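Local coordinates for protein CPn_0803/CP_1068/CPj0803/CpB0832 (Chlamydophila pneumoniae, PDB 3Q9D) that is of unknown function but is a chlamydial coiled-coil protein possibly associated with the needle tip of the type III secretion system, at residues T70-Q75 / D129-G134; A89-E94 / Q103-Q108. All coordinates share one frame; numbering follows the deposited sequence. Where two conformers were deposited one is given.

Contact 1: residues T70-Q75 / D129-G134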
loop_
_atom_site.group_PDB
_atom_site.type_symbol
_atom_site.label_atom_id
_atom_site.label_comp_id
_atom_site.label_asym_id
_atom_site.label_seq_id
_atom_site.Cartn_x
_atom_site.Cartn_y
_atom_site.Cartn_z
ATOM N N THR A 70 4.833 -0.051 17.545
ATOM C CA THR A 70 4.902 1.198 18.304
ATOM C C THR A 70 4.813 0.983 19.819
ATOM O O THR A 70 5.534 1.641 20.593
ATOM C CB THR A 70 3.813 2.176 17.857
ATOM O OG1 THR A 70 3.962 2.428 16.458
ATOM C CG2 THR A 70 3.892 3.523 18.659
ATOM N N PHE A 71 3.967 0.059 20.258
ATOM C CA PHE A 71 3.916 -0.188 21.694
ATOM C C PHE A 71 5.244 -0.723 22.216
ATOM O O PHE A 71 5.755 -0.289 23.252
ATOM C CB PHE A 71 2.794 -1.151 22.088
ATOM C CG PHE A 71 2.697 -1.319 23.573
ATOM C CD1 PHE A 71 2.230 -0.278 24.358
ATOM C CD2 PHE A 71 3.152 -2.465 24.188
ATOM C CE1 PHE A 71 2.152 -0.406 25.742
ATOM C CE2 PHE A 71 3.095 -2.607 25.581
ATOM C CZ PHE A 71 2.606 -1.573 26.356
ATOM N N ARG A 72 5.839 -1.649 21.476
ATOM C CA ARG A 72 7.147 -2.146 21.870
ATOM C C ARG A 72 8.226 -1.076 21.785
ATOM O O ARG A 72 9.162 -1.067 22.580
ATOM C CB ARG A 72 7.517 -3.401 21.064
ATOM C CG ARG A 72 6.997 -4.665 21.779
ATOM C CD ARG A 72 7.119 -5.917 20.946
ATOM N NE ARG A 72 6.269 -5.871 19.760
ATOM C CZ ARG A 72 5.851 -6.946 19.096
ATOM N NH1 ARG A 72 6.199 -8.155 19.514
ATOM N NH2 ARG A 72 5.076 -6.812 18.021
ATOM N N GLU A 73 8.096 -0.168 20.824
ATOM C CA GLU A 73 9.082 0.902 20.706
ATOM C C GLU A 73 8.996 1.834 21.919
ATOM O O GLU A 73 10.013 2.267 22.459
ATOM C CB GLU A 73 8.857 1.698 19.413
ATOM C CG GLU A 73 9.940 2.735 19.159
ATOM C CD GLU A 73 9.806 3.423 17.792
ATOM O OE1 GLU A 73 8.757 3.243 17.133
ATOM O OE2 GLU A 73 10.758 4.148 17.395
ATOM N N PHE A 74 7.770 2.132 22.336
ATOM C CA PHE A 74 7.524 2.874 23.560
ATOM C C PHE A 74 8.125 2.182 24.806
ATOM O O PHE A 74 8.766 2.823 25.637
ATOM C CB PHE A 74 6.015 3.081 23.736
ATOM C CG PHE A 74 5.596 3.279 25.162
ATOM C CD1 PHE A 74 5.794 4.497 25.799
ATOM C CD2 PHE A 74 4.994 2.242 25.868
ATOM C CE1 PHE A 74 5.397 4.680 27.153
ATOM C CE2 PHE A 74 4.594 2.418 27.201
ATOM C CZ PHE A 74 4.799 3.625 27.837
ATOM N N GLN A 75 7.905 0.884 24.959
ATOM C CA GLN A 75 8.499 0.182 26.100
ATOM C C GLN A 75 10.004 0.335 26.091
ATOM O O GLN A 75 10.617 0.512 27.124
ATOM C CB GLN A 75 8.149 -1.311 26.051
ATOM C CG GLN A 75 6.671 -1.602 26.288
ATOM C CD GLN A 75 6.400 -3.093 26.248
ATOM O OE1 GLN A 75 6.652 -3.744 25.237
ATOM N NE2 GLN A 75 5.925 -3.645 27.363
ATOM N N ASP A 129 -3.529 -1.304 21.779
ATOM C CA ASP A 129 -4.700 -1.891 21.130
ATOM C C ASP A 129 -4.359 -2.451 19.750
ATOM O O ASP A 129 -4.806 -3.546 19.396
ATOM C CB ASP A 129 -5.838 -0.867 21.007
ATOM C CG ASP A 129 -7.223 -1.516 21.011
ATOM O OD1 ASP A 129 -7.392 -2.598 21.609
ATOM O OD2 ASP A 129 -8.149 -0.931 20.425
ATOM N N ILE A 130 -3.563 -1.710 18.977
ATOM C CA ILE A 130 -3.190 -2.124 17.622
ATOM C C ILE A 130 -2.337 -3.410 17.677
ATOM O O ILE A 130 -2.568 -4.395 16.951
ATOM C CB ILE A 130 -2.457 -0.958 16.894
ATOM C CG1 ILE A 130 -3.465 0.176 16.573
ATOM C CG2 ILE A 130 -1.741 -1.464 15.650
ATOM C CD1 ILE A 130 -2.845 1.436 15.947
ATOM N N HIS A 131 -1.365 -3.391 18.573
ATOM C CA HIS A 131 -0.559 -4.566 18.887
ATOM C C HIS A 131 -1.446 -5.804 19.138
ATOM O O HIS A 131 -1.134 -6.917 18.702
ATOM C CB HIS A 131 0.300 -4.254 20.118
ATOM C CG HIS A 131 1.344 -5.279 20.417
ATOM N ND1 HIS A 131 1.181 -6.619 20.131
ATOM C CD2 HIS A 131 2.569 -5.165 20.981
ATOM C CE1 HIS A 131 2.257 -7.281 20.508
ATOM N NE2 HIS A 131 3.115 -6.421 21.033
ATOM N N GLU A 132 -2.559 -5.601 19.822
ATOM C CA GLU A 132 -3.417 -6.712 20.227
ATOM C C GLU A 132 -4.463 -7.077 19.187
ATOM O O GLU A 132 -4.704 -8.256 18.959
ATOM C CB GLU A 132 -4.086 -6.381 21.569
ATOM C CG GLU A 132 -3.055 -6.232 22.666
ATOM C CD GLU A 132 -3.625 -5.717 23.977
ATOM O OE1 GLU A 132 -4.723 -5.110 23.964
ATOM O OE2 GLU A 132 -2.961 -5.924 25.021
ATOM N N ARG A 133 -5.067 -6.069 18.548
ATOM C CA ARG A 133 -6.223 -6.274 17.671
ATOM C C ARG A 133 -6.331 -5.234 16.539
ATOM O O ARG A 133 -7.431 -4.863 16.126
ATOM C CB ARG A 133 -7.507 -6.263 18.504
ATOM C CG ARG A 133 -7.598 -5.096 19.458
ATOM C CD ARG A 133 -8.762 -5.286 20.436
ATOM N NE ARG A 133 -10.010 -5.253 19.687
ATOM C CZ ARG A 133 -10.620 -4.128 19.317
ATOM N NH1 ARG A 133 -10.119 -2.938 19.663
ATOM N NH2 ARG A 133 -11.741 -4.199 18.612
ATOM N N GLY A 134 -5.187 -4.796 16.025
ATOM C CA GLY A 134 -5.156 -3.800 14.963
ATOM C C GLY A 134 -5.928 -4.191 13.712
ATOM O O GLY A 134 -6.404 -3.334 12.990
#
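The guanidinium group of Arg72 overlaps the NE2 corner of His131, with NE2 over the centre of one guanidinium face. From Arg72 CZ to His131 NE2 the distance is 3.4 Å, and NH2 of the arginine also comes to 3.8 Å from CE1 of His131. The two planes are inclined by 31° and the side chains cross at about a right angle, which makes this a tilted overlap and not a parallel stack. Although Arg72 NE is 3.4 Å from His131 NE2, the angle is too poor for a hydrogen bond. The bend of the arginine chain at chi3 (-65°) turns its end toward the histidine.

A second, lighter touch comes from Phe71, whose CB sits near the plane of the imidazole at its edge, 4.2 Å from His131 CD2. In His131 the ring stands anti to the backbone N (chi1 -170°) and reaches from its helix toward the start of helix 70-82, and the backbones come closest at Phe71 and His131, with CA atoms 6.9 Å apart. The Phe71 side chain is buried, and packs on Ala127 and Lys128 of helix 107-133 and Ile97 of helix 86-98. The contact therefore joins the first turn of helix 70-82 to the last part of helix 107-133, in the helical part of the chain just ahead of the strands.

The principal polar partner of Arg72 lies across a subunit boundary, where NH1 forms a salt bridge with Asp143 of the second subunit. With the cation paired there and its flat face given to His131, the contact couples helix packing within the chain to assembly, and the nearby positive charge, though partly offset by that aspartate, may favour a neutral imidazole.

Contact 2: residues A89-E94 / Q103-Q108; sequences ANFFFE and QELAPQ
Apolar packing centres on Phe91, which projects from helix 86-98 and meets Leu105 at the CZ end of its ring, the two side chains coming from opposite directions. Both leucine methyls close on one ring carbon: CZ of Phe91 is 3.7 Å from CD2 and 3.8 Å from CD1 of Leu105. CD1 lies in the ring plane at the edge, while CD2 is set to one side, so the fork caps the CZ end unevenly. The phenylalanine reaches it with CG anti to its own backbone N (chi1 173°), extending the ring away from the helix.

The remaining contact is between ring and amide side chain. Gln103 crosses Phe91 at about a right angle, and its CG packs 3.7 Å from CE1 of the phenylalanine. Farther out on the side chain, NE2 lies over one face of the ring but displaced toward the rim, 4.1 Å from Phe91 CE1. The amide plane is turned 77° from the ring plane, so the group does not lie flat on the aromatic surface. A chi1 of 50° sets CG of Gln103 between the backbone N and the carbonyl carbon, and the extended chain beyond it carries the amide nitrogen over the rim side of that face.

No hydrogen bond joins the two segments. Phe91 also packs on Leu44 and Thr102, while Leu105 continues onto Lys110 and Ala113 of helix 107-133. The contact thus ties helix 86-98 to the connection that leads into helix 107-133, where Ala106 occupies the N-cap position.

Chemically, the join depends on shape and on burial of Phe91 and Leu105, with the glutamine placing NE2 over one ring face and CG beside its rim; cohesion across it is therefore mainly van der Waals and hydrophobic.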
loop_
_atom_site.group_PDB
_atom_site.type_symbol
_atom_site.label_atom_id
_atom_site.label_comp_id
_atom_site.label_asym_id
_atom_site.label_seq_id
_atom_site.Cartn_x
_atom_site.Cartn_y
_atom_site.Cartn_z
ATOM N N ALA A 89 11.238 2.458 35.538
ATOM C CA ALA A 89 10.425 1.955 34.437
ATOM C C ALA A 89 8.960 1.820 34.857
ATOM O O ALA A 89 8.053 2.276 34.147
ATOM C CB ALA A 89 10.966 0.613 33.939
ATOM N N ASN A 90 8.718 1.171 35.997
ATOM C CA ASN A 90 7.344 0.967 36.448
ATOM C C ASN A 90 6.637 2.278 36.770
ATOM O O ASN A 90 5.436 2.407 36.551
ATOM C CB ASN A 90 7.289 0.029 37.654
ATOM C CG ASN A 90 7.604 -1.402 37.278
ATOM O OD1 ASN A 90 7.554 -1.773 36.098
ATOM N ND2 ASN A 90 7.918 -2.216 38.273
ATOM N N PHE A 91 7.382 3.241 37.290
ATOM C CA PHE A 91 6.800 4.545 37.572
ATOM C C PHE A 91 6.241 5.132 36.278
ATOM O O PHE A 91 5.096 5.580 36.234
ATOM C CB PHE A 91 7.842 5.485 38.172
ATOM C CG PHE A 91 7.353 6.894 38.340
ATOM C CD1 PHE A 91 6.367 7.190 39.265
ATOM C CD2 PHE A 91 7.876 7.921 37.574
ATOM C CE1 PHE A 91 5.903 8.484 39.427
ATOM C CE2 PHE A 91 7.423 9.222 37.734
ATOM C CZ PHE A 91 6.430 9.498 38.664
ATOM N N PHE A 92 7.046 5.122 35.221
ATOM C CA PHE A 92 6.596 5.695 33.949
ATOM C C PHE A 92 5.519 4.881 33.240
ATOM O O PHE A 92 4.630 5.448 32.602
ATOM C CB PHE A 92 7.783 5.985 33.023
ATOM C CG PHE A 92 8.569 7.208 33.427
ATOM C CD1 PHE A 92 7.958 8.458 33.449
ATOM C CD2 PHE A 92 9.907 7.112 33.777
ATOM C CE1 PHE A 92 8.669 9.595 33.824
ATOM C CE2 PHE A 92 10.627 8.232 34.151
ATOM C CZ PHE A 92 10.010 9.476 34.176
ATOM N N PHE A 93 5.579 3.551 33.357
ATOM C CA PHE A 93 4.511 2.704 32.810
ATOM C C PHE A 93 3.162 2.961 33.508
ATOM O O PHE A 93 2.145 3.101 32.847
ATOM C CB PHE A 93 4.874 1.217 32.914
ATOM C CG PHE A 93 5.952 0.777 31.933
ATOM C CD1 PHE A 93 5.925 1.204 30.606
ATOM C CD2 PHE A 93 6.985 -0.053 32.344
ATOM C CE1 PHE A 93 6.929 0.784 29.683
ATOM C CE2 PHE A 93 7.986 -0.472 31.442
ATOM C CZ PHE A 93 7.953 -0.039 30.114
ATOM N N GLU A 94 3.149 2.994 34.835
ATOM C CA GLU A 94 1.909 3.329 35.560
ATOM C C GLU A 94 1.395 4.702 35.128
ATOM O O GLU A 94 0.208 4.885 34.836
ATOM C CB GLU A 94 2.165 3.359 37.065
ATOM C CG GLU A 94 2.478 2.021 37.679
ATOM C CD GLU A 94 1.271 1.103 37.716
ATOM O OE1 GLU A 94 0.179 1.526 37.271
ATOM O OE2 GLU A 94 1.420 -0.042 38.200
ATOM N N GLN A 103 3.940 7.938 43.113
ATOM C CA GLN A 103 4.557 8.656 44.225
ATOM C C GLN A 103 4.364 10.152 44.052
ATOM O O GLN A 103 4.119 10.640 42.935
ATOM C CB GLN A 103 6.042 8.330 44.338
ATOM C CG GLN A 103 6.783 8.457 43.032
ATOM C CD GLN A 103 8.288 8.559 43.221
ATOM O OE1 GLN A 103 8.802 8.408 44.330
ATOM N NE2 GLN A 103 9.002 8.821 42.131
ATOM N N GLU A 104 4.447 10.877 45.162
ATOM C CA GLU A 104 4.356 12.339 45.131
ATOM C C GLU A 104 5.530 12.929 44.334
ATOM O O GLU A 104 6.681 12.512 44.489
ATOM C CB GLU A 104 4.337 12.897 46.560
ATOM C CG GLU A 104 4.200 14.427 46.665
ATOM C CD GLU A 104 2.752 14.930 46.540
ATOM O OE1 GLU A 104 1.818 14.091 46.466
ATOM O OE2 GLU A 104 2.552 16.172 46.526
ATOM N N LEU A 105 5.231 13.884 43.464
ATOM C CA LEU A 105 6.264 14.559 42.698
ATOM C C LEU A 105 6.265 16.009 43.131
ATOM O O LEU A 105 5.226 16.523 43.537
ATOM C CB LEU A 105 5.965 14.472 41.191
ATOM C CG LEU A 105 6.011 13.074 40.548
ATOM C CD1 LEU A 105 5.353 13.057 39.154
ATOM C CD2 LEU A 105 7.451 12.555 40.479
ATOM N N ALA A 106 7.411 16.677 43.020
ATOM C CA ALA A 106 7.476 18.110 43.283
ATOM C C ALA A 106 6.614 18.810 42.240
ATOM O O ALA A 106 6.417 18.284 41.160
ATOM C CB ALA A 106 8.920 18.601 43.197
ATOM N N PRO A 107 6.099 20.001 42.557
ATOM C CA PRO A 107 5.128 20.634 41.650
ATOM C C PRO A 107 5.541 20.725 40.166
ATOM O O PRO A 107 4.715 20.421 39.296
ATOM C CB PRO A 107 4.936 22.020 42.273
ATOM C CG PRO A 107 5.153 21.756 43.768
ATOM C CD PRO A 107 6.263 20.751 43.822
ATOM N N GLN A 108 6.776 21.113 39.859
ATOM C CA GLN A 108 7.166 21.205 38.445
ATOM C C GLN A 108 7.182 19.853 37.742
ATOM O O GLN A 108 6.822 19.750 36.566
ATOM C CB GLN A 108 8.497 21.924 38.272
ATOM C CG GLN A 108 8.403 23.403 38.624
ATOM C CD GLN A 108 9.676 24.169 38.326
ATOM O OE1 GLN A 108 10.615 23.636 37.729
ATOM N NE2 GLN A 108 9.716 25.431 38.744
#

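How the contacts relate
The centres of contact 1 and contact 2 are 22 Å apart, yet their segments meet directly: Phe74 CE2 packs 3.8 Å from Phe93 CE1, and CA of Gln75 is 4.0 Å from the same Phe93 atom. Helices 70-82 and 86-98, consecutive in the chain, supply one segment each, and the other two lie at the two ends of helix 107-133, residues 103-108 leading into its start and 129-134 at its finish. Contact 2 is nested within the chain loop that contact 1 closes. They differ in surroundings, for residues 70-75 and 129-134 border other subunits, whereas no other chain of the assembly touches the segments of contact 2.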